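Local structure of cytochrome b5 reductase 4 (Homo sapiens, 3LF5) at residues A[14-17]-A[22-25]; A[47-52]-A[56-61]. The protein is a heme- and flavin-containing NADH oxidoreductase whose cytochrome b5-like domain, described here, probably passes electrons through its bound heme. One frame throughout, in Å; residues are numbered along the deposited sequence. Where two conformers were deposited one is given.

Both contacts lie in the cytochrome b5-like domain and mix buried with more exposed residues: contact 1 sets buried C22 beside partly exposed H16 and W23, contact 2 buried A50 beside partly exposed L58 and exposed R49 and Q61. Contact 1 joins H16, between helix 10-15 and strand 17-18, to strand 21-26 through a ring stack and a backbone bond; contact 2 sets residues 47-52, which run out of helix 44-48, against helix 56-63 at the heme, mainly by apolar packing. Strand 21-26 links the two: W23 O lies 2.8 Å from G52 N, probably a hydrogen bond, and I24 packs its CD1 against L47 CD1. Each contact also reaches the second subunit.

Contact 1: residues A[14-17]-A[22-25]; sequences KKHN and CWIC
H16 and W23 point the same way from neighbouring backbones and stack face to face, with parallel planes (0°) and the imidazole centred 3.5 Å from the indole's six-membered ring. Both chi1 angles put the ring opposite the residue's own carbonyl carbon (-55° in H16), which swings the two rings to one side. Along H16, CB covers the five-membered ring in a CH-pi contact, 3.4 Å from W23 CG. H16 CG then lies over the ring fusion, 3.5 Å from W23 CD2. The branches part over the indole: H16 ND1 lies 3.5 Å from both W23 CE2 and W23 NE1, H16 CD2 3.5 Å from W23 CE3. At the far end H16 CE1 lies 3.5 Å from W23 CZ2, while NE2 meets CH2. Carboxylates hold both imidazole nitrogens, ND1 by D21 and NE2 by E12, fixing the ring's rotation and probably favouring a protonated, cationic imidazole over the indole. At the base of the side chains, W23 N donates to H16 O at 2.9 Å, nearly straight (162°), and the CA-H of C22 approaches the same oxygen. N17 and C22 form an antiparallel, non-hydrogen-bonded pair whose side chains splay apart. The arrangement is that of a short beta hairpin, strands 17-18 and 21-26, its first arm entered directly from helix 10-15 in the cytochrome b5-like fold.

Contact 2: residues A[47-52]-A[56-61]; sequences LMRAAG and TELFDQ. With HEM (protoporphyrin IX containing Fe), chain C.
A50 and L58 mark the closest backbone approach, 7.4 Å between their CA atoms, where the type I turn M48-A51 faces the start of helix 56-63. L58 fills the gap with its two methyl branches. CD1 reaches A50 CB at 4.1 Å and also rests against R49 CB; CD2 lies over one face of the R49 guanidinium, toward its rim and 3.5 Å from NH2. A bend at chi3 (70°) turns the arginine tip over this methyl, and a salt bridge from NH1 to E46 holds it. The R49 and Q61 side chains cross at about a right angle, with guanidinium and amide planes 65° apart; Q61 NE2 is 4.2 Å from R49 NH2, a looser contact. With L58 cut back to an alanine, the loss of both branches would probably open a gap beside A50 and take the covering methyl from the R49 guanidinium. L58 also meets the heme: its CB borders the vinyl group on which A50 CB packs, 3.8 Å from CBB. L47 CD1 touches one heme face, 3.5 Å from CHC, whereas F59 turns its ring edge to the opposite face, CE1 lying 3.9 Å from C2C. L47 and A50 on one side and F59 on the other form part of the heme pocket, the porphyrin lying between the two segments, as in the cytochrome b5 fold.

Contact 1: residues A[14-17]-A[22-25]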
loop_
_atom_site.group_PDB
_atom_site.type_symbol
_atom_site.label_atom_id
_atom_site.label_comp_id
_atom_site.label_asym_id
_atom_site.label_seq_id
_atom_site.Cartn_x
_atom_site.Cartn_y
_atom_site.Cartn_z
ATOM N N LYS A 14 -3.458 -4.888 -5.200
ATOM C CA LYS A 14 -3.241 -5.140 -3.776
ATOM C C LYS A 14 -3.188 -6.615 -3.403
ATOM O O LYS A 14 -2.684 -6.949 -2.334
ATOM C CB LYS A 14 -4.304 -4.461 -2.940
ATOM C CG LYS A 14 -4.256 -2.995 -3.004
ATOM C CD LYS A 14 -5.498 -2.391 -2.367
ATOM C CE LYS A 14 -5.690 -2.833 -0.927
ATOM N NZ LYS A 14 -4.602 -2.269 -0.087
ATOM N N LYS A 15 -3.649 -7.507 -4.284
ATOM C CA LYS A 15 -3.520 -8.947 -4.042
ATOM C C LYS A 15 -2.058 -9.403 -4.099
ATOM O O LYS A 15 -1.679 -10.437 -3.547
ATOM C CB LYS A 15 -4.286 -9.733 -5.104
ATOM C CG LYS A 15 -5.774 -9.531 -5.095
ATOM C CD LYS A 15 -6.418 -10.241 -6.281
ATOM C CE LYS A 15 -7.932 -10.101 -6.260
ATOM N NZ LYS A 15 -8.403 -8.715 -6.530
ATOM N N HIS A 16 -1.238 -8.652 -4.814
ATOM C CA HIS A 16 0.143 -9.037 -5.069
ATOM C C HIS A 16 1.061 -8.274 -4.126
ATOM O O HIS A 16 1.847 -7.405 -4.532
ATOM C CB HIS A 16 0.467 -8.791 -6.540
ATOM C CG HIS A 16 -0.476 -9.479 -7.457
ATOM N ND1 HIS A 16 -0.249 -10.744 -7.959
ATOM C CD2 HIS A 16 -1.669 -9.086 -7.947
ATOM C CE1 HIS A 16 -1.273 -11.096 -8.718
ATOM N NE2 HIS A 16 -2.139 -10.097 -8.738
ATOM N N ASN A 17 0.936 -8.598 -2.840
ATOM C CA ASN A 17 1.589 -7.825 -1.778
ATOM C C ASN A 17 2.503 -8.703 -0.929
ATOM O O ASN A 17 2.773 -8.365 0.223
ATOM C CB ASN A 17 0.560 -7.079 -0.915
ATOM C CG ASN A 17 -0.321 -8.029 -0.121
ATOM O OD1 ASN A 17 -0.357 -9.216 -0.405
ATOM N ND2 ASN A 17 -1.023 -7.508 0.869
ATOM N N CYS A 22 4.750 -10.109 -5.809
ATOM C CA CYS A 22 4.848 -8.710 -5.460
ATOM C C CYS A 22 4.740 -7.862 -6.698
ATOM O O CYS A 22 5.639 -7.884 -7.541
ATOM C CB CYS A 22 6.205 -8.412 -4.807
ATOM S SG CYS A 22 6.353 -6.740 -4.157
ATOM N N TRP A 23 3.632 -7.136 -6.829
ATOM C CA TRP A 23 3.495 -6.156 -7.901
ATOM C C TRP A 23 3.633 -4.755 -7.318
ATOM O O TRP A 23 3.117 -4.452 -6.256
ATOM C CB TRP A 23 2.147 -6.256 -8.625
ATOM C CG TRP A 23 1.903 -7.519 -9.407
ATOM C CD1 TRP A 23 2.671 -8.624 -9.479
ATOM C CD2 TRP A 23 0.753 -7.769 -10.208
ATOM N NE1 TRP A 23 2.095 -9.553 -10.323
ATOM C CE2 TRP A 23 0.902 -9.042 -10.765
ATOM C CE3 TRP A 23 -0.389 -7.031 -10.523
ATOM C CZ2 TRP A 23 -0.076 -9.611 -11.599
ATOM C CZ3 TRP A 23 -1.337 -7.584 -11.350
ATOM C CH2 TRP A 23 -1.180 -8.865 -11.876
ATOM N N ILE A 24 4.284 -3.880 -8.087
ATOM C CA ILE A 24 4.393 -2.471 -7.727
ATOM C C ILE A 24 4.067 -1.635 -8.954
ATOM O O ILE A 24 4.476 -1.974 -10.073
ATOM C CB ILE A 24 5.811 -2.110 -7.206
ATOM C CG1 ILE A 24 6.179 -2.939 -5.986
ATOM C CG2 ILE A 24 5.975 -0.644 -6.909
ATOM C CD1 ILE A 24 7.644 -2.758 -5.496
ATOM N N CYS A 25 3.338 -0.548 -8.724
ATOM C CA CYS A 25 3.054 0.429 -9.750
ATOM C C CYS A 25 4.030 1.598 -9.644
ATOM O O CYS A 25 4.194 2.144 -8.559
ATOM C CB CYS A 25 1.623 0.928 -9.575
ATOM S SG CYS A 25 1.194 2.377 -10.526
#

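Contact 2: residues A[47-52]-A[56-61]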
loop_
_atom_site.group_PDB
_atom_site.type_symbol
_atom_site.label_atom_id
_atom_site.label_comp_id
_atom_site.label_asym_id
_atom_site.label_seq_id
_atom_site.Cartn_x
_atom_site.Cartn_y
_atom_site.Cartn_z
ATOM N N LEU A 47 12.145 -2.707 -0.834
ATOM C CA LEU A 47 11.296 -2.880 -1.982
ATOM C C LEU A 47 9.877 -3.296 -1.508
ATOM O O LEU A 47 8.858 -2.856 -2.040
ATOM C CB LEU A 47 11.924 -3.900 -2.930
ATOM C CG LEU A 47 11.293 -4.046 -4.293
ATOM C CD1 LEU A 47 11.198 -2.726 -5.034
ATOM C CD2 LEU A 47 12.111 -5.056 -5.065
ATOM N N MET A 48 9.813 -4.140 -0.493
ATOM C CA MET A 48 8.532 -4.575 0.057
ATOM C C MET A 48 7.686 -3.460 0.663
ATOM O O MET A 48 6.485 -3.641 0.832
ATOM C CB MET A 48 8.747 -5.655 1.128
ATOM C CG MET A 48 9.059 -7.015 0.518
ATOM S SD MET A 48 7.697 -7.738 -0.429
ATOM C CE MET A 48 6.438 -7.964 0.837
ATOM N N ARG A 49 8.271 -2.300 0.978
ATOM C CA ARG A 49 7.495 -1.173 1.456
ATOM C C ARG A 49 6.429 -0.782 0.453
ATOM O O ARG A 49 5.407 -0.210 0.842
ATOM C CB ARG A 49 8.393 0.026 1.726
ATOM C CG ARG A 49 9.337 -0.192 2.901
ATOM C CD ARG A 49 10.305 0.936 2.990
ATOM N NE ARG A 49 9.645 2.159 3.412
ATOM C CZ ARG A 49 10.227 3.348 3.428
ATOM N NH1 ARG A 49 11.493 3.482 3.060
ATOM N NH2 ARG A 49 9.533 4.400 3.810
ATOM N N ALA A 50 6.654 -1.076 -0.829
ATOM C CA ALA A 50 5.733 -0.705 -1.902
ATOM C C ALA A 50 4.908 -1.884 -2.394
ATOM O O ALA A 50 4.163 -1.740 -3.340
ATOM C CB ALA A 50 6.483 -0.048 -3.078
ATOM N N ALA A 51 4.983 -3.042 -1.741
ATOM C CA ALA A 51 4.323 -4.246 -2.246
ATOM C C ALA A 51 2.820 -4.039 -2.405
ATOM O O ALA A 51 2.148 -3.562 -1.487
ATOM C CB ALA A 51 4.577 -5.405 -1.294
ATOM N N GLY A 52 2.289 -4.385 -3.570
ATOM C CA GLY A 52 0.876 -4.290 -3.810
ATOM C C GLY A 52 0.359 -2.875 -3.833
ATOM O O GLY A 52 -0.812 -2.650 -3.533
ATOM N N THR A 56 5.467 4.964 -6.556
ATOM C CA THR A 56 6.086 6.097 -7.211
ATOM C C THR A 56 6.721 7.070 -6.222
ATOM O O THR A 56 7.855 7.520 -6.419
ATOM C CB THR A 56 5.050 6.859 -8.069
ATOM O OG1 THR A 56 4.441 5.927 -8.968
ATOM C CG2 THR A 56 5.722 7.963 -8.889
ATOM N N GLU A 57 5.994 7.424 -5.173
ATOM C CA GLU A 57 6.544 8.383 -4.189
ATOM C C GLU A 57 7.769 7.850 -3.477
ATOM O O GLU A 57 8.762 8.555 -3.343
ATOM C CB GLU A 57 5.489 8.803 -3.162
ATOM C CG GLU A 57 5.822 9.978 -2.266
ATOM C CD GLU A 57 4.630 10.365 -1.395
ATOM O OE1 GLU A 57 4.851 10.851 -0.271
ATOM O OE2 GLU A 57 3.469 10.151 -1.830
ATOM N N LEU A 58 7.711 6.601 -3.029
ATOM C CA LEU A 58 8.868 6.001 -2.389
ATOM C C LEU A 58 10.057 5.978 -3.361
ATOM O O LEU A 58 11.183 6.297 -2.981
ATOM C CB LEU A 58 8.548 4.583 -1.920
ATOM C CG LEU A 58 7.657 4.472 -0.679
ATOM C CD1 LEU A 58 7.147 3.031 -0.490
ATOM C CD2 LEU A 58 8.418 4.946 0.567
ATOM N N PHE A 59 9.800 5.544 -4.589
ATOM C CA PHE A 59 10.845 5.443 -5.616
ATOM C C PHE A 59 11.498 6.820 -5.836
ATOM O O PHE A 59 12.723 6.941 -5.917
ATOM C CB PHE A 59 10.195 4.923 -6.915
ATOM C CG PHE A 59 11.145 4.711 -8.071
ATOM C CD1 PHE A 59 11.694 3.466 -8.309
ATOM C CD2 PHE A 59 11.509 5.759 -8.905
ATOM C CE1 PHE A 59 12.576 3.277 -9.381
ATOM C CE2 PHE A 59 12.387 5.583 -9.946
ATOM C CZ PHE A 59 12.922 4.332 -10.168
ATOM N N ASP A 60 10.654 7.847 -5.928
ATOM C CA ASP A 60 11.149 9.184 -6.215
ATOM C C ASP A 60 11.916 9.775 -5.027
ATOM O O ASP A 60 12.721 10.675 -5.202
ATOM C CB ASP A 60 10.010 10.110 -6.616
ATOM C CG ASP A 60 9.528 9.878 -8.022
ATOM O OD1 ASP A 60 10.175 9.113 -8.772
ATOM O OD2 ASP A 60 8.487 10.464 -8.370
ATOM N N GLN A 61 11.633 9.308 -3.829
ATOM C CA GLN A 61 12.317 9.826 -2.643
ATOM C C GLN A 61 13.706 9.249 -2.455
ATOM O O GLN A 61 14.506 9.814 -1.708
ATOM C CB GLN A 61 11.443 9.661 -1.407
ATOM C CG GLN A 61 11.494 8.421 -0.624
ATOM C CD GLN A 61 10.614 8.517 0.636
ATOM O OE1 GLN A 61 9.660 9.292 0.671
ATOM N NE2 GLN A 61 10.922 7.713 1.649
HETATM C CHA HEM C . 19.025 1.536 -4.451
HETATM C CHB HEM C . 14.920 1.821 -1.894
HETATM C CHC HEM C . 12.381 0.525 -5.749
HETATM C CHD HEM C . 16.459 0.043 -8.250
HETATM C C1A HEM C . 18.123 1.719 -3.440
HETATM C C2A HEM C . 18.421 2.153 -2.107
HETATM C C3A HEM C . 17.309 2.220 -1.400
HETATM C C4A HEM C . 16.234 1.826 -2.274
HETATM C CMA HEM C . 17.134 2.664 0.069
HETATM C CAA HEM C . 19.822 2.496 -1.619
HETATM C CBA HEM C . 19.894 3.999 -1.822
HETATM C CGA HEM C . 21.029 4.632 -1.102
HETATM O O1A HEM C . 21.286 5.784 -1.518
HETATM O O2A HEM C . 21.644 4.020 -0.176
HETATM C C1B HEM C . 13.861 1.565 -2.720
HETATM C C2B HEM C . 12.463 1.630 -2.359
HETATM C C3B HEM C . 11.756 1.270 -3.424
HETATM C C4B HEM C . 12.690 0.976 -4.499
HETATM C CMB HEM C . 11.926 2.036 -0.979
HETATM C CAB HEM C . 10.216 1.200 -3.503
HETATM C CBB HEM C . 9.563 1.570 -4.611
HETATM C C1C HEM C . 13.272 0.198 -6.730
HETATM C C2C HEM C . 12.992 -0.381 -8.024
HETATM C C3C HEM C . 14.140 -0.489 -8.675
HETATM C C4C HEM C . 15.172 -0.002 -7.844
HETATM C CMC HEM C . 11.622 -0.785 -8.560
HETATM C CAC HEM C . 14.449 -1.043 -10.066
HETATM C CBC HEM C . 13.636 -0.800 -11.074
HETATM C C1D HEM C . 17.497 0.520 -7.519
HETATM C C2D HEM C . 18.790 0.803 -8.069
HETATM C C3D HEM C . 19.610 1.261 -6.882
HETATM C C4D HEM C . 18.720 1.213 -5.742
HETATM C CMD HEM C . 19.216 0.652 -9.539
HETATM C CAD HEM C . 21.064 1.740 -6.939
HETATM C CBD HEM C . 21.112 3.183 -7.470
HETATM C CGD HEM C . 22.583 3.567 -7.500
HETATM O O1D HEM C . 23.395 2.822 -8.099
HETATM O O2D HEM C . 22.920 4.614 -6.897
HETATM N NA HEM C . 16.757 1.510 -3.510
HETATM N NB HEM C . 13.977 1.168 -4.029
HETATM N NC HEM C . 14.630 0.422 -6.658
HETATM N ND HEM C . 17.476 0.771 -6.174
HETATM FE FE HEM C . 15.699 0.965 -5.123
#